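Local coordinates for DegV family protein (Streptococcus agalactiae, PDB 3LUP), which probably binds long-chain fatty acids, here holding elaidic acid, and may take part in lipid transport or fatty acid metabolism, at residues 8-11 against 12-16; 90-94 against 95-99; 145-148 against 149-153. One frame throughout, in Å; residues are numbered along the deposited sequence.

Contact 1 (8-11 against 12-16); sequences LITD and TSAYL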
# COMPACT_ATOMS: atom_id res chain seq x y z
N LEU A 8 -1.90 12.71 -11.52
CA LEU A 8 -2.00 11.60 -10.60
C LEU A 8 -1.49 11.91 -9.21
O LEU A 8 -0.33 12.31 -9.03
CB LEU A 8 -1.36 10.33 -11.16
CG LEU A 8 -2.50 9.48 -11.72
CD1 LEU A 8 -2.59 9.64 -13.22
CD2 LEU A 8 -2.39 8.02 -11.32
N ILE A 9 -2.37 11.75 -8.23
CA ILE A 9 -1.98 11.97 -6.84
C ILE A 9 -2.03 10.69 -6.01
O ILE A 9 -2.98 9.88 -6.10
CB ILE A 9 -2.77 13.12 -6.16
CG1 ILE A 9 -2.58 14.44 -6.90
CG2 ILE A 9 -2.26 13.37 -4.76
CD1 ILE A 9 -3.54 14.65 -8.04
N THR A 10 -0.98 10.52 -5.22
CA THR A 10 -0.83 9.39 -4.34
C THR A 10 -0.11 9.83 -3.08
O THR A 10 0.17 11.01 -2.92
CB THR A 10 -0.08 8.23 -5.03
OG1 THR A 10 -0.05 7.10 -4.15
CG2 THR A 10 1.33 8.64 -5.41
N ASP A 11 0.19 8.89 -2.19
CA ASP A 11 0.91 9.21 -0.98
C ASP A 11 2.14 8.33 -0.91
O ASP A 11 2.31 7.44 -1.72
CB ASP A 11 0.01 9.06 0.25
CG ASP A 11 -0.70 7.71 0.29
OD1 ASP A 11 -0.01 6.65 0.29
OD2 ASP A 11 -1.97 7.72 0.33
N THR A 12 3.01 8.60 0.05
CA THR A 12 4.29 7.92 0.14
C THR A 12 4.19 6.45 0.59
O THR A 12 5.20 5.74 0.59
CB THR A 12 5.27 8.66 1.04
OG1 THR A 12 4.73 8.71 2.36
CG2 THR A 12 5.50 10.07 0.54
N SER A 13 2.98 5.97 0.92
CA SER A 13 2.79 4.56 1.24
C SER A 13 2.75 3.70 -0.02
O SER A 13 2.94 2.49 0.04
CB SER A 13 1.53 4.34 2.08
OG SER A 13 0.36 4.21 1.27
N ALA A 14 2.49 4.32 -1.17
CA ALA A 14 2.51 3.62 -2.46
C ALA A 14 3.95 3.33 -2.85
O ALA A 14 4.81 4.20 -2.74
CB ALA A 14 1.85 4.45 -3.51
N TYR A 15 4.23 2.12 -3.29
CA TYR A 15 5.56 1.82 -3.79
C TYR A 15 5.56 1.97 -5.29
O TYR A 15 4.97 1.15 -6.01
CB TYR A 15 6.03 0.45 -3.35
CG TYR A 15 7.47 0.20 -3.73
CD1 TYR A 15 8.49 0.35 -2.80
CD2 TYR A 15 7.82 -0.17 -5.03
CE1 TYR A 15 9.82 0.13 -3.15
CE2 TYR A 15 9.13 -0.38 -5.39
CZ TYR A 15 10.13 -0.23 -4.44
OH TYR A 15 11.44 -0.45 -4.78
N LEU A 16 6.21 3.02 -5.76
CA LEU A 16 6.16 3.43 -7.17
C LEU A 16 7.20 2.74 -8.03
O LEU A 16 8.40 2.79 -7.72
CB LEU A 16 6.30 4.95 -7.30
CG LEU A 16 5.17 5.80 -6.72
CD1 LEU A 16 5.47 7.28 -6.87
CD2 LEU A 16 3.78 5.46 -7.33
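Asp11 and Ser13 make the main polar grip where strand 6-11 ends and the chain turns. The carboxylate atom Asp11 OD1 takes two donors from one residue. Ser13 OG lies 2.7 Å from Asp11 OD1, on the syn side and 21° out of the carboxylate plane; Ser13 N, 3.1 Å from Asp11 OD1, is accepted by the anti lone pair of that oxygen. The second bond closes an Asx turn. It is possible because CG of Asp11 sits between its own N and carbonyl carbon (chi1 51°), which swings the carboxylate forward over the next peptides. Ser13 OG is also bonded to Thr123, and Asp11 OD2 accepts from the backbone N of Ile92.

The backbone adds a type I beta turn from Asp11 to Ala14, with Ala14 N 3.2 Å from Asp11 O.

Beyond these bonds there is a little packing. The Ala14 methyl CB lies 3.3 Å from Thr10 OG1, a hydroxyl whose hydrogen bond is to Leu90 O, and the apolar pair Thr10 CG2 and Leu16 CD2 meets at 4.4 Å.

The turn is therefore held twice, by main chain and by carboxylate, and Asp11, with one oxygen for the turn and the other for Ile92, ties it to the neighbouring loop.

Contact 2 (90-94 against 95-99); sequences LFIAA and GISGF. With ELA (Elaidic acid), chain B.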
# COMPACT_ATOMS: atom_id res chain seq x y z
N LEU A 90 -5.15 8.21 -5.98
CA LEU A 90 -5.01 6.80 -5.58
C LEU A 90 -4.20 6.66 -4.27
O LEU A 90 -2.98 6.50 -4.28
CB LEU A 90 -4.38 5.97 -6.69
CG LEU A 90 -5.17 5.79 -7.98
CD1 LEU A 90 -4.33 5.03 -9.00
CD2 LEU A 90 -6.49 5.07 -7.73
N PHE A 91 -4.92 6.75 -3.16
CA PHE A 91 -4.31 6.79 -1.85
C PHE A 91 -4.51 5.49 -1.08
O PHE A 91 -5.33 4.63 -1.46
CB PHE A 91 -4.88 7.95 -1.04
CG PHE A 91 -4.84 9.27 -1.75
CD1 PHE A 91 -3.63 9.95 -1.91
CD2 PHE A 91 -6.00 9.82 -2.28
CE1 PHE A 91 -3.58 11.16 -2.59
CE2 PHE A 91 -5.98 11.02 -2.95
CZ PHE A 91 -4.76 11.70 -3.11
N ILE A 92 -3.73 5.36 -0.00
CA ILE A 92 -3.87 4.33 1.02
C ILE A 92 -5.34 3.89 1.30
O ILE A 92 -6.26 4.72 1.33
CB ILE A 92 -3.13 4.80 2.31
CG1 ILE A 92 -3.06 3.71 3.36
CG2 ILE A 92 -3.77 6.06 2.88
CD1 ILE A 92 -1.81 3.81 4.24
N ALA A 93 -5.54 2.58 1.47
CA ALA A 93 -6.84 1.96 1.80
C ALA A 93 -7.70 2.70 2.83
O ALA A 93 -7.23 3.02 3.92
CB ALA A 93 -6.61 0.54 2.28
N ALA A 94 -8.97 2.94 2.49
CA ALA A 94 -9.98 3.45 3.45
C ALA A 94 -10.05 2.66 4.76
O ALA A 94 -10.33 3.23 5.81
CB ALA A 94 -11.37 3.46 2.78
N GLY A 95 -9.79 1.35 4.69
CA GLY A 95 -9.87 0.45 5.85
C GLY A 95 -8.68 0.48 6.80
O GLY A 95 -8.68 -0.21 7.83
N ILE A 96 -7.66 1.26 6.47
CA ILE A 96 -6.47 1.36 7.33
C ILE A 96 -6.08 2.80 7.64
O ILE A 96 -4.98 3.06 8.12
CB ILE A 96 -5.26 0.59 6.74
CG1 ILE A 96 -4.77 1.24 5.45
CG2 ILE A 96 -5.59 -0.90 6.53
CD1 ILE A 96 -3.50 0.64 4.94
N SER A 97 -7.00 3.73 7.35
CA SER A 97 -6.77 5.16 7.48
C SER A 97 -8.03 5.86 7.01
O SER A 97 -8.58 5.49 5.97
CB SER A 97 -5.60 5.61 6.60
OG SER A 97 -5.17 6.90 6.97
N GLY A 98 -8.47 6.86 7.77
CA GLY A 98 -9.67 7.61 7.42
C GLY A 98 -9.39 8.74 6.45
O GLY A 98 -10.22 9.63 6.28
N PHE A 99 -8.23 8.71 5.82
CA PHE A 99 -7.84 9.74 4.87
C PHE A 99 -8.75 9.75 3.65
O PHE A 99 -9.21 10.82 3.23
CB PHE A 99 -6.39 9.55 4.44
CG PHE A 99 -5.88 10.64 3.55
CD1 PHE A 99 -5.46 10.35 2.27
CD2 PHE A 99 -5.85 11.94 4.00
CE1 PHE A 99 -4.99 11.37 1.44
CE2 PHE A 99 -5.39 12.97 3.17
CZ PHE A 99 -4.96 12.69 1.89
CA ELA B . -3.81 7.21 9.95
C ELA B . -4.13 7.74 11.36
O ELA B . -3.56 7.30 12.40
C3 ELA B . -2.38 7.46 9.51
C4 ELA B . -2.21 7.20 8.01
C5 ELA B . -1.12 6.15 7.71
C6 ELA B . -1.67 4.72 7.79
C7 ELA B . -0.66 3.59 7.88
C8 ELA B . -1.39 2.24 8.02
C9 ELA B . -0.66 1.13 7.29
C10 ELA B . -1.01 -0.30 7.48
C11 ELA B . 0.03 -1.37 7.21
C12 ELA B . -0.50 -2.50 6.34
C13 ELA B . 0.11 -2.53 4.95
C14 ELA B . 0.21 -3.94 4.37
C15 ELA B . 0.92 -3.89 3.01
C16 ELA B . 0.78 -5.19 2.20
C17 ELA B . 0.03 -4.95 0.90
C18 ELA B . 0.59 -5.77 -0.26
OXT ELA B . -5.01 8.62 11.49
O HOH W 1 -7.26 6.22 3.48
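The loop that leaves parallel strand 86-89 and leads into helix 99-103 forms part of the fatty acid pocket, and here Ile92 meets Ile96 while Phe91 meets Phe99. Ile92 CG1 is anti to its backbone N (chi1 -172°), which sends the longer branch toward Ile96 and the lipid. The end of Ile96, CD1, lies across Ile92 CG1 at 3.5 Å and close to Ile92 CD1. Each also touches the lipid: Ile92 CD1 lies 3.7 Å from C6 of the elaidic acid, and Ile96 CD1 the same distance from its C10. Ile96 CG1 also rests on the Ala93 methyl, and the backbone turns back here, Ile96 N bonding to Ala93 O at 3.1 Å.

On the strand side of the loop the rings form a T-shaped stack. Phe99 presents its edge, CE1 leading, over one face of Phe91, 3.8 Å from Phe91 CG and with the planes at 85°. A water within bonding distance of Ile92 O and Ser97 O can link them. Ser97 CB and OG lie along the lipid near its carboxylate end; Arg175 bonds both the lipid and Ile96 O.

Gly98 then takes the helix N-cap. This is one of the loops lining the DegV-family lipid site, at the C-terminal end of a parallel-sheet strand.

Contact 3 (145-148 against 149-153); sequences DVIV and NKIQS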
# COMPACT_ATOMS: atom_id res chain seq x y z
N ASP A 145 -13.46 8.44 -17.65
CA ASP A 145 -14.40 7.47 -17.06
C ASP A 145 -13.98 6.02 -17.29
O ASP A 145 -14.17 5.17 -16.41
CB ASP A 145 -15.83 7.67 -17.56
CG ASP A 145 -16.46 8.93 -17.01
OD1 ASP A 145 -15.76 9.70 -16.30
OD2 ASP A 145 -17.66 9.14 -17.29
N VAL A 146 -13.42 5.76 -18.46
CA VAL A 146 -12.92 4.45 -18.83
C VAL A 146 -11.67 4.08 -18.00
O VAL A 146 -11.55 2.95 -17.52
CB VAL A 146 -12.64 4.35 -20.35
CG1 VAL A 146 -12.22 2.94 -20.76
CG2 VAL A 146 -13.88 4.77 -21.14
N ILE A 147 -10.75 5.02 -17.84
CA ILE A 147 -9.57 4.77 -17.03
C ILE A 147 -10.03 4.42 -15.62
O ILE A 147 -9.72 3.34 -15.13
CB ILE A 147 -8.60 5.96 -17.04
CG1 ILE A 147 -8.05 6.15 -18.46
CG2 ILE A 147 -7.48 5.75 -16.02
CD1 ILE A 147 -7.03 7.25 -18.62
N VAL A 148 -10.81 5.32 -15.01
CA VAL A 148 -11.41 5.14 -13.67
C VAL A 148 -12.08 3.77 -13.53
O VAL A 148 -12.03 3.11 -12.47
CB VAL A 148 -12.48 6.23 -13.40
CG1 VAL A 148 -13.21 5.97 -12.09
CG2 VAL A 148 -11.86 7.59 -13.37
N ASN A 149 -12.74 3.38 -14.61
CA ASN A 149 -13.40 2.11 -14.71
C ASN A 149 -12.41 0.96 -14.62
O ASN A 149 -12.54 0.07 -13.77
CB ASN A 149 -14.11 2.07 -16.04
CG ASN A 149 -15.52 1.71 -15.90
OD1 ASN A 149 -15.86 0.52 -15.88
ND2 ASN A 149 -16.40 2.72 -15.82
N LYS A 150 -11.41 0.99 -15.50
CA LYS A 150 -10.36 -0.03 -15.57
C LYS A 150 -9.64 -0.12 -14.23
O LYS A 150 -9.31 -1.22 -13.78
CB LYS A 150 -9.37 0.29 -16.69
CG LYS A 150 -8.42 -0.84 -17.04
CD LYS A 150 -7.83 -0.64 -18.45
CE LYS A 150 -6.62 -1.53 -18.72
NZ LYS A 150 -6.96 -2.87 -19.24
N ILE A 151 -9.41 1.02 -13.59
CA ILE A 151 -8.71 1.01 -12.32
C ILE A 151 -9.57 0.42 -11.20
O ILE A 151 -9.07 -0.37 -10.40
CB ILE A 151 -8.15 2.39 -11.96
CG1 ILE A 151 -7.02 2.78 -12.92
CG2 ILE A 151 -7.67 2.40 -10.52
CD1 ILE A 151 -5.69 2.07 -12.67
N GLN A 152 -10.86 0.76 -11.14
CA GLN A 152 -11.78 0.17 -10.15
C GLN A 152 -11.89 -1.35 -10.22
O GLN A 152 -11.87 -2.03 -9.18
CB GLN A 152 -13.16 0.81 -10.23
CG GLN A 152 -13.39 1.84 -9.13
CD GLN A 152 -14.37 2.95 -9.52
OE1 GLN A 152 -15.08 2.86 -10.54
NE2 GLN A 152 -14.41 4.02 -8.71
N SER A 153 -12.01 -1.87 -11.44
CA SER A 153 -12.01 -3.32 -11.64
C SER A 153 -10.65 -3.94 -11.31
O SER A 153 -10.58 -5.09 -10.88
CB SER A 153 -12.47 -3.70 -13.06
OG SER A 153 -11.48 -3.43 -14.03
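Asp145 O is gripped twice by Asn149, one turn further along helix 144-155. The backbone donor Asn149 N makes the ordinary helical bond at 2.9 Å, and the side-chain amide adds a weak second one, Asn149 ND2 standing 3.4 Å from Asp145 O. The torsions of Asn149 bring the amide back to that carbonyl: chi1 of -128° lies well away from a staggered position, and chi2 of -86° turns ND2 toward the oxygen.

Three more bonds of the same i to i+4 kind follow. Lys150 N lies 2.8 Å from Val146 O. Ile151 N is at the same distance from Ile147 O, and Gln152 N meets Val148 O at 2.9 Å. Beyond these, the hydroxyl Ser153 OG turns back to Lys150 O at 3.1 Å.

Few side chains touch one another along the helix. Val148 and Gln152 run side by side in the same direction, the carboxamide oxygen Gln152 OE1 coming within 3.9 Å of Val148 CG1. On the buried face Ile147 CG2 and Ile151 CG1 are 4.3 Å apart, a light touch, since both side chains lean off the helix toward what lies beneath.

That underlying layer is helix 124-138: Ile147 meets Cys137, Ile151 lies on Leu130 and Ala134, and Lys150 also touches Cys137. Asp145, Val146, Asn149, Gln152 and Ser153 are exposed, though Gln152 still touches Pro118 in the loop after strand 114-116.

In the fold
Contact 2 is buried, contact 1 is partly so though near the centre of the chain, and contact 3 lies farther out. The first two lie at the ends of adjacent strands of the same parallel sheet, 6-11 and 86-89, and are joined directly: Ile9 O pairs with Leu90 N, and Ile9 CG2 packs on Phe91 CE1. Contact 3 lies in helix 144-155 and meets contact 2 through Leu90 CD2 on Ile151 CG2, without touching contact 1; all three have side chains on helix 124-138. Chemistry follows place: a carboxylate organises contact 1, aliphatic packing against the lipid and a separate aromatic pair make contact 2, and contact 3 relies on regular main-chain bonds, with mostly polar side chains exposed.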